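Local coordinates for beta-hydroxyacyl-(Acyl-carrier-protein) dehydratase FabA/FabZ (Xenorhabdus doucetiae, PDB 6QSR) that is one subunit of the ApeI:P dehydratase heterocomplex of aryl polyene pigment biosynthesis and is probably a hot dog-fold lyase, at residues E81-A86 with G157-Y162; G88-W93 with G141-E146. All blocks are in the same frame, centred on the assembly; numbering follows the deposited sequence.

Contact 1: residues E81-A86 with G157-Y162; sequences EMMAQA and GRLNTY
Leu159 leans from strand 152-162 onto helix 79-97, where Met83 and Ala84 receive it. The strand enters this contact at Gly157. This residue has no side chain, and the thioether of Met83 lies on that side, with Gly157 CA 5.0 Å from Met83 SD. Arg158 follows on the other side of the strand and turns away from the helix.

Leu159 carries the contact. Its CG sits beside the backbone N and anti to the carbonyl carbon (chi1 -87°), which brings it toward the helix. The second torsion (chi2 66°) then lays CD2 on the helix. CD2 presses on the helix backbone, 3.4 Å from Ala84 N. The same methyl lies alongside two side-chain bases, 3.7 Å from Met83 CB and 4.0 Å from Ala84 CB. CD1 lies more loosely near Met83, 4.2 Å from its SD. Ile87, one turn further along the helix, also touches Leu159.

Thr161 again faces the helix, but more loosely. Its CG2 stays 4.9 Å from Ala84 O, and its OG1 makes a weak hydrogen bond to Gly141 O in the next strand.

Away from the strand, Gln85 NE2 donates to Glu81 OE2 at 2.9 Å, nearly straight at 163°. Gln85 also touches Leu32 and His34 of the sodium site, and Glu81 packs on Val42 of the partner chain.

This is the hot dog arrangement, a curved antiparallel sheet wrapped round a central helix. The contact is van der Waals packing of a leucine methyl on the helix backbone and on Met83 and Ala84. No hydrogen bond joins the two segments, so close fit alone holds helix to strand here.

Contact 2: residues G88-W93 with G141-E146; sequences GVWSGW and GSFEGE
Phe143 points the edge of its ring at the face of Trp90, a T-shaped aromatic pair. The planes stand at 71°, and the ring centroid of Phe143 is 5.3 Å from that of the six-membered ring of Trp90. The touching point is the far corner of the phenyl ring. Phe143 CZ stands above the indole plane, 3.6 Å from Trp90 CE3. It is not centred on the ring but shifted toward its rim. Trp90 CD2 is nearly as close, 3.8 Å from Phe143 CZ. CE2 of Phe143 comes next, at 4.1 Å from Trp90 CD2. The phenyl C-H edge thus meets the pi face of the indole over its benzene half.

The side-chain torsions aim both rings. Trp90 holds CG anti to its backbone N (chi1 -177°), and this carries the indole out from the helix. Its second torsion, chi2 88°, turns a face to the strand. Phe143 places CG beside its own N. Its ring therefore leans back along the strand over Gly141, and Phe143 CE1 lies 4.2 Å from Gly141 CA. The lack of a side chain at Gly141 leaves the ring that place.

At the nitrogen of the indole, NE1 makes a weak hydrogen bond to Ser48 O, and His94 meets the indole from the next helical turn.

The pair lies inside the hot dog fold, between helix 79-97 and strand 140-149. Met131 and Leu133 of strand 126-133 touch Phe143, and Leu133 also reaches Trp90. Val47 of strand 43-48 and Val52 of strand 51-57 pack on Trp90. The backbone of Phe143 is hydrogen-bonded to that of Leu159 in strand 152-162.

Both contacts are buried, and both dock the central helix 79-97 on the same curved sheet. Contact 1 uses the earlier part of the helix and strand 152-162; contact 2 uses a later part and the neighbouring strand 140-149. The strands are joined directly by backbone hydrogen bonding, as from Gly145 N to Gly157 O. The chemistry differs. In contact 1 aliphatic and thioether groups pack close to the helix backbone and bury about 185 Å². In contact 2 a single aromatic pair spans a wider gap and buries about 90 Å². In sequence, both segments of contact 2 fall between those of contact 1.

Contact 1: residues E81-A86 with G157-Y162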
ATOM      1  N   GLU B  81      -1.000   2.642   2.069  1.00 20.13           N
ATOM      2  CA  GLU B  81      -2.170   1.766   2.174  1.00 19.70           C
ATOM      3  C   GLU B  81      -3.299   2.410   2.978  1.00 19.32           C
ATOM      4  O   GLU B  81      -4.464   2.233   2.644  1.00 21.50           O
ATOM      5  CB  GLU B  81      -1.804   0.411   2.795  1.00 19.84           C
ATOM      6  CG  GLU B  81      -2.943  -0.619   2.839  1.00 24.72           C
ATOM      7  CD  GLU B  81      -3.476  -1.026   1.469  1.00 28.55           C
ATOM      8  OE1 GLU B  81      -2.791  -0.791   0.454  1.00 34.80           O
ATOM      9  OE2 GLU B  81      -4.589  -1.592   1.398  1.00 25.15           O
ATOM     10  N   MET B  82      -2.964   3.126   4.046  1.00 19.23           N
ATOM     11  CA  MET B  82      -3.972   3.873   4.788  1.00 19.32           C
ATOM     12  C   MET B  82      -4.577   4.989   3.901  1.00 18.32           C
ATOM     13  O   MET B  82      -5.792   5.161   3.857  1.00 17.30           O
ATOM     14  CB  MET B  82      -3.397   4.417   6.099  1.00 20.34           C
ATOM     15  CG  MET B  82      -3.029   3.329   7.120  1.00 20.47           C
ATOM     16  SD  MET B  82      -2.415   4.006   8.679  1.00 22.30           S
ATOM     17  CE  MET B  82      -0.780   4.499   8.158  1.00 19.94           C
ATOM     18  N   MET B  83      -3.732   5.703   3.158  1.00 18.98           N
ATOM     19  CA  MET B  83      -4.206   6.731   2.210  1.00 20.83           C
ATOM     20  C   MET B  83      -5.039   6.152   1.069  1.00 20.41           C
ATOM     21  O   MET B  83      -6.076   6.725   0.692  1.00 21.35           O
ATOM     22  CB  MET B  83      -3.030   7.540   1.667  1.00 23.15           C
ATOM     23  CG  MET B  83      -2.473   8.523   2.679  1.00 25.66           C
ATOM     24  SD  MET B  83      -1.093   9.484   2.019  1.00 34.11           S
ATOM     25  CE  MET B  83       0.276   8.436   2.442  1.00 33.52           C
ATOM     26  N   ALA B  84      -4.601   5.010   0.544  1.00 19.45           N
ATOM     27  CA  ALA B  84      -5.326   4.308  -0.513  1.00 18.99           C
ATOM     28  C   ALA B  84      -6.717   3.902  -0.052  1.00 19.12           C
ATOM     29  O   ALA B  84      -7.709   4.111  -0.774  1.00 18.72           O
ATOM     30  CB  ALA B  84      -4.549   3.082  -0.968  1.00 19.33           C
ATOM     31  N   GLN B  85      -6.797   3.352   1.154  1.00 18.03           N
ATOM     32  CA  GLN B  85      -8.083   2.929   1.701  1.00 19.45           C
ATOM     33  C   GLN B  85      -9.005   4.098   2.013  1.00 18.52           C
ATOM     34  O   GLN B  85     -10.208   3.967   1.845  1.00 20.11           O
ATOM     35  CB  GLN B  85      -7.905   2.010   2.910  1.00 18.95           C
ATOM     36  CG  GLN B  85      -7.448   0.628   2.483  1.00 21.09           C
ATOM     37  CD  GLN B  85      -7.400  -0.380   3.610  1.00 20.85           C
ATOM     38  OE1 GLN B  85      -8.093  -0.245   4.622  1.00 22.48           O
ATOM     39  NE2 GLN B  85      -6.581  -1.406   3.437  1.00 21.49           N
ATOM     40  N   ALA B  86      -8.449   5.240   2.420  1.00 17.75           N
ATOM     41  CA  ALA B  86      -9.248   6.449   2.598  1.00 18.19           C
ATOM     42  C   ALA B  86      -9.912   6.876   1.287  1.00 18.29           C
ATOM     43  O   ALA B  86     -11.076   7.267   1.286  1.00 18.65           O
ATOM     44  CB  ALA B  86      -8.404   7.589   3.162  1.00 16.64           C
ATOM     45  N   GLY B 157       1.585  13.316   0.370  1.00 19.50           N
ATOM     46  CA  GLY B 157       1.694  12.467  -0.813  1.00 18.34           C
ATOM     47  C   GLY B 157       0.594  12.652  -1.837  1.00 20.35           C
ATOM     48  O   GLY B 157      -0.432  13.279  -1.545  1.00 20.73           O
ATOM     49  N   ARG B 158       0.818  12.102  -3.038  1.00 20.95           N
ATOM     50  CA  ARG B 158      -0.229  11.950  -4.053  1.00 20.98           C
ATOM     51  C   ARG B 158      -0.348  10.490  -4.453  1.00 20.33           C
ATOM     52  O   ARG B 158       0.669   9.807  -4.635  1.00 20.56           O
ATOM     53  CB  ARG B 158       0.058  12.787  -5.296  1.00 24.85           C
ATOM     54  CG  ARG B 158      -0.107  14.277  -5.081  1.00 28.96           C
ATOM     55  CD  ARG B 158      -0.102  15.023  -6.404  1.00 32.26           C
ATOM     56  NE  ARG B 158      -0.248  16.460  -6.198  1.00 36.35           N
ATOM     57  CZ  ARG B 158      -0.234  17.374  -7.167  1.00 38.87           C
ATOM     58  NH1 ARG B 158      -0.064  17.018  -8.441  1.00 37.51           N
ATOM     59  NH2 ARG B 158      -0.382  18.658  -6.853  1.00 43.50           N
ATOM     60  N   LEU B 159      -1.592  10.024  -4.579  1.00 19.30           N
ATOM     61  CA  LEU B 159      -1.909   8.646  -4.961  1.00 18.24           C
ATOM     62  C   LEU B 159      -2.815   8.600  -6.188  1.00 19.09           C
ATOM     63  O   LEU B 159      -3.688   9.454  -6.353  1.00 17.70           O
ATOM     64  CB  LEU B 159      -2.621   7.915  -3.809  1.00 19.34           C
ATOM     65  CG  LEU B 159      -1.738   7.229  -2.775  1.00 21.29           C
ATOM     66  CD1 LEU B 159      -0.954   8.267  -1.999  1.00 24.85           C
ATOM     67  CD2 LEU B 159      -2.565   6.393  -1.818  1.00 20.98           C
ATOM     68  N   ASN B 160      -2.614   7.573  -7.018  1.00 21.52           N
ATOM     69  CA  ASN B 160      -3.501   7.267  -8.140  1.00 23.98           C
ATOM     70  C   ASN B 160      -4.097   5.877  -7.948  1.00 23.17           C
ATOM     71  O   ASN B 160      -3.377   4.928  -7.627  1.00 20.29           O
ATOM     72  CB  ASN B 160      -2.740   7.349  -9.467  1.00 27.62           C
ATOM     73  CG  ASN B 160      -2.312   8.765  -9.805  1.00 31.45           C
ATOM     74  OD1 ASN B 160      -3.066   9.715  -9.617  1.00 35.90           O
ATOM     75  ND2 ASN B 160      -1.097   8.911 -10.307  1.00 37.46           N
ATOM     76  N   THR B 161      -5.409   5.767  -8.152  1.00 24.96           N
ATOM     77  CA  THR B 161      -6.154   4.529  -7.917  1.00 25.87           C
ATOM     78  C   THR B 161      -6.989   4.130  -9.130  1.00 27.22           C
ATOM     79  O   THR B 161      -7.199   4.925 -10.040  1.00 26.59           O
ATOM     80  CB  THR B 161      -7.101   4.688  -6.721  1.00 28.65           C
ATOM     81  OG1 THR B 161      -7.887   5.872  -6.900  1.00 30.11           O
ATOM     82  CG2 THR B 161      -6.306   4.774  -5.416  1.00 31.23           C
ATOM     83  N   TYR B 162      -7.464   2.889  -9.111  1.00 31.26           N
ATOM     84  CA  TYR B 162      -8.188   2.285 -10.231  1.00 35.56           C
ATOM     85  C   TYR B 162      -9.154   1.262  -9.652  1.00 33.91           C
ATOM     86  O   TYR B 162      -8.780   0.467  -8.786  1.00 28.84           O
ATOM     87  CB  TYR B 162      -7.167   1.659 -11.188  1.00 41.38           C
ATOM     88  CG  TYR B 162      -7.662   0.804 -12.349  1.00 47.60           C
ATOM     89  CD1 TYR B 162      -8.810   1.126 -13.079  1.00 48.44           C
ATOM     90  CD2 TYR B 162      -6.911  -0.304 -12.765  1.00 51.34           C
ATOM     91  CE1 TYR B 162      -9.218   0.338 -14.155  1.00 49.01           C
ATOM     92  CE2 TYR B 162      -7.304  -1.088 -13.833  1.00 53.79           C
ATOM     93  CZ  TYR B 162      -8.449  -0.767 -14.530  1.00 54.72           C
ATOM     94  OH  TYR B 162      -8.816  -1.570 -15.587  1.00 60.90           O
TER

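Contact 2: residues G88-W93 with G141-E146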
ATOM      1  N   GLY B  88     -10.582   4.768  -1.098  1.00 19.58           N
ATOM      2  CA  GLY B  88     -11.591   3.711  -1.189  1.00 19.25           C
ATOM      3  C   GLY B  88     -12.885   4.006  -0.446  1.00 20.33           C
ATOM      4  O   GLY B  88     -13.974   3.732  -0.965  1.00 22.27           O
ATOM      5  N   VAL B  89     -12.763   4.566   0.758  1.00 20.19           N
ATOM      6  CA  VAL B  89     -13.918   4.981   1.558  1.00 20.69           C
ATOM      7  C   VAL B  89     -14.679   6.100   0.833  1.00 20.36           C
ATOM      8  O   VAL B  89     -15.907   6.041   0.730  1.00 21.65           O
ATOM      9  CB  VAL B  89     -13.501   5.434   2.979  1.00 20.07           C
ATOM     10  CG1 VAL B  89     -14.650   6.127   3.709  1.00 19.17           C
ATOM     11  CG2 VAL B  89     -12.988   4.246   3.796  1.00 19.34           C
ATOM     12  N   TRP B  90     -13.950   7.105   0.341  1.00 19.02           N
ATOM     13  CA  TRP B  90     -14.537   8.170  -0.476  1.00 21.12           C
ATOM     14  C   TRP B  90     -15.416   7.635  -1.609  1.00 22.41           C
ATOM     15  O   TRP B  90     -16.583   8.023  -1.715  1.00 22.24           O
ATOM     16  CB  TRP B  90     -13.457   9.102  -1.034  1.00 21.83           C
ATOM     17  CG  TRP B  90     -14.004  10.253  -1.813  1.00 22.83           C
ATOM     18  CD1 TRP B  90     -14.380  11.470  -1.323  1.00 22.52           C
ATOM     19  CD2 TRP B  90     -14.238  10.294  -3.220  1.00 24.71           C
ATOM     20  NE1 TRP B  90     -14.823  12.269  -2.343  1.00 24.97           N
ATOM     21  CE2 TRP B  90     -14.757  11.568  -3.520  1.00 25.37           C
ATOM     22  CE3 TRP B  90     -14.077   9.366  -4.260  1.00 27.02           C
ATOM     23  CZ2 TRP B  90     -15.114  11.945  -4.820  1.00 28.83           C
ATOM     24  CZ3 TRP B  90     -14.420   9.743  -5.554  1.00 29.38           C
ATOM     25  CH2 TRP B  90     -14.941  11.018  -5.821  1.00 29.29           C
ATOM     26  N   SER B  91     -14.869   6.743  -2.436  1.00 23.92           N
ATOM     27  CA  SER B  91     -15.621   6.221  -3.578  1.00 26.67           C
ATOM     28  C   SER B  91     -16.771   5.329  -3.128  1.00 24.62           C
ATOM     29  O   SER B  91     -17.850   5.377  -3.718  1.00 24.62           O
ATOM     30  CB  SER B  91     -14.720   5.482  -4.570  1.00 33.44           C
ATOM     31  OG  SER B  91     -13.991   4.458  -3.932  1.00 39.89           O
ATOM     32  N   GLY B  92     -16.551   4.547  -2.071  1.00 23.34           N
ATOM     33  CA  GLY B  92     -17.602   3.714  -1.487  1.00 25.14           C
ATOM     34  C   GLY B  92     -18.811   4.482  -0.984  1.00 25.35           C
ATOM     35  O   GLY B  92     -19.950   4.088  -1.254  1.00 25.59           O
ATOM     36  N   TRP B  93     -18.554   5.561  -0.242  1.00 23.71           N
ATOM     37  CA  TRP B  93     -19.599   6.444   0.290  1.00 26.82           C
ATOM     38  C   TRP B  93     -20.459   7.021  -0.836  1.00 28.37           C
ATOM     39  O   TRP B  93     -21.683   7.007  -0.752  1.00 30.87           O
ATOM     40  CB  TRP B  93     -18.999   7.591   1.145  1.00 29.45           C
ATOM     41  CG  TRP B  93     -19.869   8.843   1.207  1.00 35.87           C
ATOM     42  CD1 TRP B  93     -19.884   9.870   0.307  1.00 42.13           C
ATOM     43  CD2 TRP B  93     -20.834   9.179   2.206  1.00 38.63           C
ATOM     44  NE1 TRP B  93     -20.798  10.822   0.675  1.00 46.23           N
ATOM     45  CE2 TRP B  93     -21.397  10.426   1.840  1.00 46.18           C
ATOM     46  CE3 TRP B  93     -21.278   8.551   3.374  1.00 43.21           C
ATOM     47  CZ2 TRP B  93     -22.385  11.059   2.605  1.00 50.90           C
ATOM     48  CZ3 TRP B  93     -22.264   9.178   4.135  1.00 51.41           C
ATOM     49  CH2 TRP B  93     -22.805  10.423   3.746  1.00 55.82           C
ATOM     50  N   GLY B 141      -8.929   7.463 -10.167  1.00 28.22           N
ATOM     51  CA  GLY B 141      -8.957   8.536  -9.173  1.00 25.79           C
ATOM     52  C   GLY B 141      -7.559   9.043  -8.896  1.00 27.96           C
ATOM     53  O   GLY B 141      -6.606   8.267  -8.895  1.00 28.50           O
ATOM     54  N   SER B 142      -7.438  10.349  -8.670  1.00 28.73           N
ATOM     55  CA  SER B 142      -6.165  10.977  -8.339  1.00 26.86           C
ATOM     56  C   SER B 142      -6.381  11.880  -7.124  1.00 21.57           C
ATOM     57  O   SER B 142      -7.255  12.741  -7.151  1.00 19.39           O
ATOM     58  CB  SER B 142      -5.653  11.780  -9.529  1.00 29.17           C
ATOM     59  OG  SER B 142      -4.380  12.318  -9.244  1.00 30.38           O
ATOM     60  N   PHE B 143      -5.612  11.651  -6.055  1.00 20.09           N
ATOM     61  CA  PHE B 143      -5.823  12.326  -4.772  1.00 20.72           C
ATOM     62  C   PHE B 143      -4.505  12.777  -4.160  1.00 21.81           C
ATOM     63  O   PHE B 143      -3.507  12.062  -4.249  1.00 23.34           O
ATOM     64  CB  PHE B 143      -6.502  11.381  -3.767  1.00 20.87           C
ATOM     65  CG  PHE B 143      -7.962  11.119  -4.038  1.00 23.60           C
ATOM     66  CD1 PHE B 143      -8.357  10.258  -5.063  1.00 25.51           C
ATOM     67  CD2 PHE B 143      -8.944  11.684  -3.233  1.00 25.13           C
ATOM     68  CE1 PHE B 143      -9.704  10.009  -5.309  1.00 25.15           C
ATOM     69  CE2 PHE B 143     -10.289  11.428  -3.465  1.00 26.71           C
ATOM     70  CZ  PHE B 143     -10.668  10.590  -4.503  1.00 27.62           C
ATOM     71  N   GLU B 144      -4.512  13.954  -3.536  1.00 23.79           N
ATOM     72  CA  GLU B 144      -3.407  14.394  -2.673  1.00 27.97           C
ATOM     73  C   GLU B 144      -3.807  14.064  -1.237  1.00 32.71           C
ATOM     74  O   GLU B 144      -5.001  14.067  -0.911  1.00 31.64           O
ATOM     75  CB  GLU B 144      -3.162  15.890  -2.837  1.00 33.34           C
ATOM     76  CG  GLU B 144      -1.854  16.374  -2.228  1.00 37.76           C
ATOM     77  CD  GLU B 144      -1.454  17.756  -2.721  1.00 43.98           C
ATOM     78  OE1 GLU B 144      -0.234  18.018  -2.797  1.00 46.97           O
ATOM     79  OE2 GLU B 144      -2.349  18.572  -3.043  1.00 44.92           O
ATOM     80  N   GLY B 145      -2.818  13.784  -0.387  1.00 34.54           N
ATOM     81  CA  GLY B 145      -3.084  13.247   0.948  1.00 33.03           C
ATOM     82  C   GLY B 145      -2.182  13.720   2.067  1.00 28.07           C
ATOM     83  O   GLY B 145      -1.054  14.137   1.837  1.00 21.15           O
ATOM     84  N   GLU B 146      -2.698  13.623   3.286  1.00 26.57           N
ATOM     85  CA  GLU B 146      -1.947  13.958   4.481  1.00 27.31           C
ATOM     86  C   GLU B 146      -2.320  13.001   5.621  1.00 24.91           C
ATOM     87  O   GLU B 146      -3.510  12.745   5.852  1.00 24.96           O
ATOM     88  CB  GLU B 146      -2.249  15.408   4.845  1.00 32.77           C
ATOM     89  CG  GLU B 146      -1.692  15.916   6.159  1.00 39.17           C
ATOM     90  CD  GLU B 146      -2.305  17.253   6.520  1.00 46.17           C
ATOM     91  OE1 GLU B 146      -3.115  17.296   7.474  1.00 50.52           O
ATOM     92  OE2 GLU B 146      -2.004  18.249   5.824  1.00 46.07           O
TER